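Local coordinates for putative phage capsid protein (Corynebacterium diphtheriae NCTC 13129, PDB 2R9I), which is of unknown function but is probably a phage capsid protein, whose N-terminal domain, in its ordered part, is a hairpin of two helices, at residues N15-D18 with S19-A23; E55-A58 with A59-V63; D29-P33 with A34-Q38. All coordinates share one frame; numbering follows the deposited sequence.

Interaction 1: N15-D18 with S19-A23; sequences NLMD and SAKRA
D18 lays one carboxylate oxygen over a face of the R22 guanidinium, one helical turn further along the chain. The oxygen, OD2, sits 3.2 Å from R22 NE, but above the guanidinium plane and shifted toward its rim, and the two flat groups are turned 71° against each other. The pair is therefore a salt bridge of charges alone, with no N-H aimed at the oxygen. D18 turns CG anti to its backbone N (chi1 -168°), while R22 runs extended from CG to NE, which carries its head back to the carboxylate.

This is the i to i+4 spacing of an α-helix, here helix 6-26, the first arm of an antiparallel helical hairpin. R22 N also donates to D18 O (3.0 Å), so the two residues are joined through backbone and charge alike. At the start of the turn N15 O takes two donors from S19, the backbone N at 2.8 Å and OG at 3.2 Å, which reach it from opposite faces of the carbonyl plane. On another flank the selenium of M17, a selenomethionine, lies 4.2 Å from CE of K21, the methylene next to the ammonium of the extended lysine chain, a loose contact. A20, whose N bonds to L16 O, is buried: its methyl packs on I46 of helix 33-71, and L16 reaches I50 and T53 of that same helix.

Interaction 2: E55-A58 with A59-V63; sequences EAIA and ARRGV
I57, A58 and A59 stand at the middle of two successive turns of helix 33-71, the longer arm of an antiparallel two-helix hairpin, and they illustrate how an α-helix binds each turn to the next through residues four apart. I57 is the buried one of the three. Its chi1 of -73° sets CG1 beside the backbone N and turns CG2 anti to that N, bringing this methyl under the head of R61. The two side chains lie side by side and point the same way, with CG2 against one face of the guanidinium, 3.6 Å from NH1. An extended chain from CG to NE gives the arginine its length, so that its charged end rests on an aliphatic branch of the preceding turn. The backbones of the pair are joined as well, R61 N donating to I57 O at 2.9 Å.

A59 and A58 do their work close to the main chain. A59 N donates to E55 O at 2.8 Å, and the A59 methyl rests 3.4 Å from that same oxygen. A58 passes the pattern on, its carbonyl oxygen accepting from G62 N at 2.8 Å.

Across the hairpin, I57 and R61 both touch L10 of helix 6-26, while A56 and R60 touch L9, so this piece of the long helix meets the shorter arm near the start of the chain. R60 also folds its aliphatic root over the preceding turn: its backbone N bonds to A56 O at 2.9 Å, and its CG lies 3.4 Å from that oxygen.

Interaction 3: D29-P33 with A34-Q38; sequences DDMDP and ADAAQ
M31, a selenomethionine in the loop, reaches over the first turn of the helix that follows and touches D35 and A36. From its backbone, CB points toward the turn, and CG, held anti to the backbone N (chi1 177°), comes within 3.9 Å of D35 CB. The selenium continues past the same carbon, 3.9 Å from D35 CB. At chi3 the chain bends, and the terminal methyl CE comes down on A36, 3.6 Å from its CB. With D32 as the N-cap, M31 is the residue before the cap and A36 the fourth residue of the helix, the two positions that define a hydrophobic staple.

The cap itself is made by D32. OD2 accepts from A34 N at 3.2 Å, and that N-H comes from above the carboxylate plane, about 40° out of it. The backbone oxygen of D32 meanwhile takes A36 N at 2.8 Å, the first full α-helical bond, and P33 O takes A37 N next. P33 follows the cap, in the first helical position, where a proline sacrifices no hydrogen bond of the i to i+4 pattern.

A second acid shares the turn: D35 OD1 approaches D32 OD2 to 3.8 Å, with the carboxylate planes 77° apart. Their like charges probably repel, though the positive end of the helix dipole would be expected to offset this. Earlier in the loop, D30 OD2 is hydrogen-bonded to T28 OG1. The whole arrangement forms the tip of the hairpin, closing the loop that leaves helix 6-26 and starting helix 33-71, which runs back antiparallel to it.

The three interactions sample one helical hairpin in order along the chain: interaction 1 on the first arm, interaction 3 at the connecting turn, interaction 2 well along the second arm. Interactions 2 and 3 share helix 33-71, yet their centres are about 37 Å apart. Interaction 1 lies between them in space, its centre about 18 Å from that of interaction 3 and about 22 Å from that of interaction 2. None touches another; the nearest atoms of interactions 1 and 3 are about 7 Å apart. Both arms contribute to the seam between the helices: A23 of interaction 1 meets V43 of the long helix, and interaction 2 meets the first arm nearer its start.

Interaction 1: N15-D18 with S19-A23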
loop_
_atom_site.group_PDB
_atom_site.type_symbol
_atom_site.label_atom_id
_atom_site.label_comp_id
_atom_site.label_asym_id
_atom_site.label_seq_id
_atom_site.Cartn_x
_atom_site.Cartn_y
_atom_site.Cartn_z
ATOM N N ASN A 15 5.092 4.133 3.990
ATOM C CA ASN A 15 6.466 3.762 3.535
ATOM C C ASN A 15 6.532 3.180 2.125
ATOM O O ASN A 15 7.411 3.505 1.342
ATOM C CB ASN A 15 7.144 2.802 4.518
ATOM C CG ASN A 15 7.433 3.453 5.856
ATOM O OD1 ASN A 15 7.751 4.630 5.913
ATOM N ND2 ASN A 15 7.333 2.698 6.930
ATOM N N LEU A 16 5.552 2.390 1.785
ATOM C CA LEU A 16 5.476 1.843 0.480
ATOM C C LEU A 16 5.188 2.912 -0.528
ATOM O O LEU A 16 5.668 2.866 -1.615
ATOM C CB LEU A 16 4.386 0.799 0.448
ATOM C CG LEU A 16 4.790 -0.656 0.571
ATOM C CD1 LEU A 16 6.128 -0.796 1.169
ATOM C CD2 LEU A 16 3.797 -1.376 1.366
HETATM N N MSE A 17 4.379 3.878 -0.168
HETATM C CA MSE A 17 4.008 4.916 -1.088
HETATM C C MSE A 17 5.185 5.804 -1.275
HETATM O O MSE A 17 5.484 6.233 -2.347
HETATM C CB MSE A 17 2.895 5.722 -0.479
HETATM C CG MSE A 17 1.592 5.416 -1.063
HETATM SE SE MSE A 17 1.636 6.226 -2.716
HETATM C CE MSE A 17 0.080 5.535 -3.505
ATOM N N ASP A 18 5.841 6.094 -0.184
ATOM C CA ASP A 18 7.084 6.894 -0.197
ATOM C C ASP A 18 8.109 6.228 -1.115
ATOM O O ASP A 18 8.682 6.891 -2.003
ATOM C CB ASP A 18 7.626 7.051 1.250
ATOM C CG ASP A 18 8.758 8.111 1.383
ATOM O OD1 ASP A 18 8.462 9.291 1.684
ATOM O OD2 ASP A 18 9.949 7.777 1.231
ATOM N N SER A 19 8.315 4.910 -0.963
ATOM C CA SER A 19 9.354 4.261 -1.753
ATOM C C SER A 19 9.010 4.074 -3.232
ATOM O O SER A 19 9.927 4.065 -4.087
ATOM C CB SER A 19 9.882 2.987 -1.102
ATOM O OG SER A 19 8.911 2.014 -1.081
ATOM N N ALA A 20 7.714 3.950 -3.529
ATOM C CA ALA A 20 7.218 3.951 -4.913
ATOM C C ALA A 20 7.492 5.303 -5.560
ATOM O O ALA A 20 7.767 5.388 -6.768
ATOM C CB ALA A 20 5.744 3.663 -4.953
ATOM N N LYS A 21 7.413 6.370 -4.771
ATOM C CA LYS A 21 7.727 7.685 -5.301
ATOM C C LYS A 21 9.223 7.937 -5.509
ATOM O O LYS A 21 9.595 8.467 -6.550
ATOM C CB LYS A 21 7.099 8.763 -4.444
ATOM C CG LYS A 21 5.601 8.741 -4.528
ATOM C CD LYS A 21 5.043 9.836 -3.673
ATOM C CE LYS A 21 3.544 9.825 -3.728
ATOM N NZ LYS A 21 3.034 10.913 -2.861
ATOM N N ARG A 22 10.080 7.565 -4.550
ATOM C CA ARG A 22 11.532 7.686 -4.755
ATOM C C ARG A 22 11.865 6.854 -5.969
ATOM O O ARG A 22 12.657 7.269 -6.803
ATOM C CB ARG A 22 12.367 7.281 -3.526
ATOM C CG ARG A 22 12.202 8.270 -2.305
ATOM C CD ARG A 22 12.996 7.939 -0.984
ATOM N NE ARG A 22 12.704 8.953 0.053
ATOM C CZ ARG A 22 13.149 8.953 1.325
ATOM N NH1 ARG A 22 13.959 7.993 1.796
ATOM N NH2 ARG A 22 12.788 9.937 2.153
ATOM N N ALA A 23 11.201 5.718 -6.128
ATOM C CA ALA A 23 11.496 4.874 -7.270
ATOM C C ALA A 23 11.115 5.506 -8.600
ATOM O O ALA A 23 11.896 5.404 -9.555
ATOM C CB ALA A 23 10.890 3.486 -7.123
#

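Interaction 2: E55-A58 with A59-V63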
loop_
_atom_site.group_PDB
_atom_site.type_symbol
_atom_site.label_atom_id
_atom_site.label_comp_id
_atom_site.label_asym_id
_atom_site.label_seq_id
_atom_site.Cartn_x
_atom_site.Cartn_y
_atom_site.Cartn_z
ATOM N N GLU A 55 -5.995 -3.077 1.284
ATOM C CA GLU A 55 -7.002 -4.075 1.634
ATOM C C GLU A 55 -6.870 -4.523 3.082
ATOM O O GLU A 55 -7.882 -4.654 3.774
ATOM C CB GLU A 55 -6.930 -5.284 0.724
ATOM C CG GLU A 55 -7.321 -4.961 -0.704
ATOM C CD GLU A 55 -7.004 -6.122 -1.670
ATOM O OE1 GLU A 55 -5.983 -6.862 -1.467
ATOM O OE2 GLU A 55 -7.787 -6.302 -2.639
ATOM N N ALA A 56 -5.635 -4.751 3.545
ATOM C CA ALA A 56 -5.424 -5.143 4.936
ATOM C C ALA A 56 -5.997 -4.068 5.884
ATOM O O ALA A 56 -6.624 -4.379 6.902
ATOM C CB ALA A 56 -3.965 -5.378 5.193
ATOM N N ILE A 57 -5.807 -2.802 5.519
ATOM C CA ILE A 57 -6.279 -1.680 6.321
ATOM C C ILE A 57 -7.805 -1.628 6.342
ATOM O O ILE A 57 -8.414 -1.404 7.397
ATOM C CB ILE A 57 -5.688 -0.364 5.800
ATOM C CG1 ILE A 57 -4.206 -0.294 6.164
ATOM C CG2 ILE A 57 -6.420 0.845 6.351
ATOM C CD1 ILE A 57 -3.491 0.814 5.490
ATOM N N ALA A 58 -8.413 -1.825 5.179
ATOM C CA ALA A 58 -9.865 -1.841 5.038
ATOM C C ALA A 58 -10.457 -2.997 5.856
ATOM O O ALA A 58 -11.418 -2.802 6.599
ATOM C CB ALA A 58 -10.256 -1.942 3.560
ATOM N N ALA A 59 -9.856 -4.178 5.746
ATOM C CA ALA A 59 -10.250 -5.327 6.537
ATOM C C ALA A 59 -10.164 -5.028 8.030
ATOM O O ALA A 59 -11.116 -5.298 8.756
ATOM C CB ALA A 59 -9.418 -6.542 6.188
ATOM N N ARG A 60 -9.054 -4.460 8.502
ATOM C CA ARG A 60 -8.937 -4.174 9.938
ATOM C C ARG A 60 -9.948 -3.151 10.394
ATOM O O ARG A 60 -10.523 -3.323 11.455
ATOM C CB ARG A 60 -7.524 -3.737 10.361
ATOM C CG ARG A 60 -6.510 -4.841 10.252
ATOM C CD ARG A 60 -5.109 -4.404 10.679
ATOM N NE ARG A 60 -4.162 -5.499 10.464
ATOM C CZ ARG A 60 -3.971 -6.512 11.316
ATOM N NH1 ARG A 60 -3.101 -7.470 11.020
ATOM N NH2 ARG A 60 -4.645 -6.578 12.462
ATOM N N ARG A 61 -10.165 -2.089 9.617
ATOM C CA ARG A 61 -11.111 -1.050 10.025
ATOM C C ARG A 61 -12.527 -1.593 10.013
ATOM O O ARG A 61 -13.264 -1.446 10.991
ATOM C CB ARG A 61 -11.021 0.173 9.136
ATOM C CG ARG A 61 -10.135 1.246 9.695
ATOM C CD ARG A 61 -9.783 2.231 8.592
ATOM N NE ARG A 61 -8.808 3.237 9.024
ATOM C CZ ARG A 61 -8.112 4.006 8.189
ATOM N NH1 ARG A 61 -8.265 3.876 6.872
ATOM N NH2 ARG A 61 -7.250 4.899 8.666
ATOM N N GLY A 62 -12.875 -2.244 8.909
ATOM C CA GLY A 62 -14.179 -2.854 8.740
ATOM C C GLY A 62 -14.559 -3.854 9.824
ATOM O O GLY A 62 -15.685 -3.809 10.335
ATOM N N VAL A 63 -13.640 -4.750 10.186
ATOM C CA VAL A 63 -13.962 -5.782 11.161
ATOM C C VAL A 63 -14.369 -5.197 12.494
ATOM O O VAL A 63 -15.307 -5.693 13.114
ATOM C CB VAL A 63 -12.837 -6.787 11.372
ATOM C CG1 VAL A 63 -12.853 -7.322 12.802
ATOM C CG2 VAL A 63 -12.966 -7.923 10.380
#

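Interaction 3: D29-P33 with A34-Q38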
loop_
_atom_site.group_PDB
_atom_site.type_symbol
_atom_site.label_atom_id
_atom_site.label_comp_id
_atom_site.label_asym_id
_atom_site.label_seq_id
_atom_site.Cartn_x
_atom_site.Cartn_y
_atom_site.Cartn_z
ATOM N N ASP A 29 14.434 10.746 -17.793
ATOM C CA ASP A 29 14.485 10.379 -19.203
ATOM C C ASP A 29 15.905 10.487 -19.749
ATOM O O ASP A 29 16.122 10.423 -20.960
ATOM C CB ASP A 29 13.539 11.260 -20.021
ATOM C CG ASP A 29 13.819 12.740 -19.842
ATOM O OD1 ASP A 29 14.774 13.080 -19.112
ATOM O OD2 ASP A 29 13.086 13.560 -20.431
ATOM N N ASP A 30 16.869 10.652 -18.850
ATOM C CA ASP A 30 18.277 10.508 -19.200
ATOM C C ASP A 30 18.830 9.170 -18.723
ATOM O O ASP A 30 20.040 8.943 -18.746
ATOM C CB ASP A 30 19.097 11.657 -18.608
ATOM C CG ASP A 30 19.289 11.524 -17.110
ATOM O OD1 ASP A 30 20.404 11.808 -16.625
ATOM O OD2 ASP A 30 18.324 11.136 -16.418
HETATM N N MSE A 31 17.936 8.286 -18.290
HETATM C CA MSE A 31 18.317 6.929 -17.919
HETATM C C MSE A 31 18.219 5.983 -19.112
HETATM O O MSE A 31 17.447 6.219 -20.041
HETATM C CB MSE A 31 17.442 6.421 -16.771
HETATM C CG MSE A 31 17.725 4.983 -16.365
HETATM SE SE MSE A 31 16.711 4.434 -14.792
HETATM C CE MSE A 31 14.953 5.096 -15.318
ATOM N N ASP A 32 19.007 4.913 -19.078
ATOM C CA ASP A 32 19.026 3.944 -20.163
ATOM C C ASP A 32 17.710 3.152 -20.258
ATOM O O ASP A 32 17.239 2.642 -19.246
ATOM C CB ASP A 32 20.191 2.985 -19.921
ATOM C CG ASP A 32 20.497 2.127 -21.112
ATOM O OD1 ASP A 32 21.247 2.598 -22.014
ATOM O OD2 ASP A 32 19.992 0.976 -21.132
ATOM N N PRO A 33 17.123 3.027 -21.475
ATOM C CA PRO A 33 15.913 2.234 -21.736
ATOM C C PRO A 33 15.799 0.905 -20.977
ATOM O O PRO A 33 14.732 0.600 -20.460
ATOM C CB PRO A 33 15.987 1.961 -23.247
ATOM C CG PRO A 33 17.278 2.593 -23.723
ATOM C CD PRO A 33 17.590 3.652 -22.720
ATOM N N ALA A 34 16.873 0.124 -20.910
ATOM C CA ALA A 34 16.842 -1.182 -20.239
ATOM C C ALA A 34 16.562 -1.035 -18.751
ATOM O O ALA A 34 15.667 -1.683 -18.191
ATOM C CB ALA A 34 18.154 -1.933 -20.479
ATOM N N ASP A 35 17.317 -0.139 -18.121
ATOM C CA ASP A 35 17.156 0.210 -16.714
ATOM C C ASP A 35 15.819 0.865 -16.464
ATOM O O ASP A 35 15.172 0.617 -15.438
ATOM C CB ASP A 35 18.271 1.166 -16.315
ATOM C CG ASP A 35 19.648 0.508 -16.375
ATOM O OD1 ASP A 35 20.403 0.635 -17.401
ATOM O OD2 ASP A 35 19.942 -0.169 -15.363
ATOM N N ALA A 36 15.396 1.711 -17.392
ATOM C CA ALA A 36 14.121 2.384 -17.241
ATOM C C ALA A 36 12.994 1.375 -17.240
ATOM O O ALA A 36 12.096 1.481 -16.426
ATOM C CB ALA A 36 13.912 3.426 -18.327
ATOM N N ALA A 37 13.051 0.399 -18.151
ATOM C CA ALA A 37 12.053 -0.664 -18.198
ATOM C C ALA A 37 12.062 -1.493 -16.917
ATOM O O ALA A 37 10.999 -1.827 -16.411
ATOM C CB ALA A 37 12.238 -1.541 -19.408
ATOM N N GLN A 38 13.243 -1.810 -16.379
ATOM C CA GLN A 38 13.328 -2.576 -15.132
ATOM C C GLN A 38 12.747 -1.764 -14.023
ATOM O O GLN A 38 11.890 -2.253 -13.270
ATOM C CB GLN A 38 14.762 -2.917 -14.760
ATOM C CG GLN A 38 14.920 -3.814 -13.493
ATOM C CD GLN A 38 14.365 -5.261 -13.589
ATOM O OE1 GLN A 38 14.589 -5.942 -14.597
ATOM N NE2 GLN A 38 13.681 -5.739 -12.537
#